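Local structure of replicative DNA helicase (Helicobacter pylori, 3GXV) at residues L7-L10 with Q11-R15. The protein is a hexameric replicative helicase that probably unwinds duplex DNA at the expense of ATP and, through its N-terminal domain, interacts with primase. Sequence-based numbering, arbitrary orientation.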
loop_
_atom_site.group_PDB
_atom_site.type_symbol
_atom_site.label_atom_id
_atom_site.label_comp_id
_atom_site.label_asym_id
_atom_site.label_seq_id
_atom_site.Cartn_x
_atom_site.Cartn_y
_atom_site.Cartn_z
ATOM N N LEU B 7 21.691 12.134 -17.193
ATOM C CA LEU B 7 20.259 12.366 -17.259
ATOM C C LEU B 7 19.506 11.057 -17.120
ATOM O O LEU B 7 18.534 10.984 -16.382
ATOM C CB LEU B 7 19.888 13.036 -18.587
ATOM C CG LEU B 7 20.218 14.524 -18.672
ATOM C CD1 LEU B 7 19.922 15.053 -20.066
ATOM C CD2 LEU B 7 19.423 15.256 -17.616
ATOM N N GLN B 8 19.962 10.040 -17.848
ATOM C CA GLN B 8 19.347 8.715 -17.834
ATOM C C GLN B 8 19.433 8.136 -16.425
ATOM O O GLN B 8 18.542 7.429 -15.980
ATOM C CB GLN B 8 20.061 7.794 -18.839
ATOM C CG GLN B 8 20.020 8.319 -20.298
ATOM C CD GLN B 8 20.781 7.448 -21.297
ATOM O OE1 GLN B 8 21.907 7.031 -21.047
ATOM N NE2 GLN B 8 20.170 7.191 -22.440
ATOM N N GLN B 9 20.521 8.471 -15.739
ATOM C CA GLN B 9 20.807 8.035 -14.378
ATOM C C GLN B 9 19.807 8.670 -13.404
ATOM O O GLN B 9 19.330 8.019 -12.477
ATOM C CB GLN B 9 22.240 8.452 -14.036
ATOM C CG GLN B 9 22.739 8.145 -12.635
ATOM C CD GLN B 9 24.135 8.716 -12.418
ATOM O OE1 GLN B 9 25.070 8.386 -13.148
ATOM N NE2 GLN B 9 24.277 9.586 -11.425
ATOM N N LEU B 10 19.497 9.943 -13.630
ATOM C CA LEU B 10 18.557 10.678 -12.799
ATOM C C LEU B 10 17.160 10.068 -12.923
ATOM O O LEU B 10 16.446 9.884 -11.927
ATOM C CB LEU B 10 18.517 12.141 -13.234
ATOM C CG LEU B 10 19.223 13.148 -12.325
ATOM C CD1 LEU B 10 19.138 14.547 -12.945
ATOM C CD2 LEU B 10 18.571 13.116 -10.942
ATOM N N GLN B 11 16.781 9.745 -14.152
ATOM C CA GLN B 11 15.489 9.149 -14.393
ATOM C C GLN B 11 15.413 7.775 -13.705
ATOM O O GLN B 11 14.427 7.461 -13.037
ATOM C CB GLN B 11 15.257 9.022 -15.906
ATOM C CG GLN B 11 13.797 8.884 -16.267
ATOM C CD GLN B 11 13.542 8.957 -17.754
ATOM O OE1 GLN B 11 12.407 8.809 -18.201
ATOM N NE2 GLN B 11 14.593 9.193 -18.532
ATOM N N ASN B 12 16.465 6.976 -13.866
ATOM C CA ASN B 12 16.540 5.639 -13.285
ATOM C C ASN B 12 16.497 5.672 -11.755
ATOM O O ASN B 12 15.874 4.825 -11.117
ATOM C CB ASN B 12 17.821 4.949 -13.763
ATOM C CG ASN B 12 18.023 3.588 -13.135
ATOM O OD1 ASN B 12 17.092 2.790 -13.045
ATOM N ND2 ASN B 12 19.247 3.306 -12.716
ATOM N N ILE B 13 17.166 6.657 -11.174
ATOM C CA ILE B 13 17.211 6.822 -9.729
ATOM C C ILE B 13 15.857 7.194 -9.135
ATOM O O ILE B 13 15.538 6.795 -8.015
ATOM C CB ILE B 13 18.232 7.920 -9.335
ATOM C CG1 ILE B 13 19.652 7.394 -9.546
ATOM C CG2 ILE B 13 18.001 8.366 -7.892
ATOM C CD1 ILE B 13 20.729 8.402 -9.235
ATOM N N GLU B 14 15.080 7.975 -9.877
ATOM C CA GLU B 14 13.772 8.408 -9.411
ATOM C C GLU B 14 12.802 7.247 -9.332
ATOM O O GLU B 14 11.954 7.207 -8.447
ATOM C CB GLU B 14 13.205 9.493 -10.330
ATOM C CG GLU B 14 14.091 10.731 -10.413
ATOM C CD GLU B 14 13.463 11.890 -11.162
ATOM O OE1 GLU B 14 12.646 11.671 -12.098
ATOM O OE2 GLU B 14 13.812 13.035 -10.822
ATOM N N ARG B 15 12.926 6.309 -10.260
ATOM C CA ARG B 15 12.059 5.144 -10.275
ATOM C C ARG B 15 12.411 4.244 -9.104
ATOM O O ARG B 15 11.530 3.788 -8.370
ATOM C CB ARG B 15 12.231 4.348 -11.574
ATOM C CG ARG B 15 11.726 5.048 -12.820
ATOM C CD ARG B 15 11.644 4.086 -14.004
ATOM N NE ARG B 15 12.954 3.700 -14.523
ATOM C CZ ARG B 15 13.500 4.187 -15.636
ATOM N NH1 ARG B 15 12.861 5.085 -16.369
ATOM N NH2 ARG B 15 14.688 3.767 -16.021
#
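L7 O accepts the backbone N-H of Q11, 3.1 Å from Q11 N, the first of four i to i+4 bonds of an α-helix, while its side chain reaches across to Y41. Q8, an exposed glutamine suited to the solvent side, takes N12 N on its O at 3.0 Å, and the CB of N12 sits beside that same carbonyl. At Q9 backbone and side chain both meet I13. Q9 O receives I13 N at 2.9 Å, and I13 CB lies 3.3 Å from this oxygen. The two side chains run side by side, Q9 CG, anti to its own backbone N (chi1 178°), 4.0 Å from I13 CD1; the methylene stem of the glutamine lies alongside the isoleucine, while its NE2 hydrogen-bonds to E100 OE2. L10, buried and apolar, offers O to E14 N at 3.1 Å. The extended E14 chain carries its buried carboxylate to the backbone N of Y41 and Y42 and to N45, which satisfy both oxygens. On helix 3-23 of this all-helical DnaB-like N-terminal domain, L10, I13 and E14 touch helix 95-119, with L7, L10 and E14 also meeting the loop before helix 43-57, and R15 touching helix 79-87.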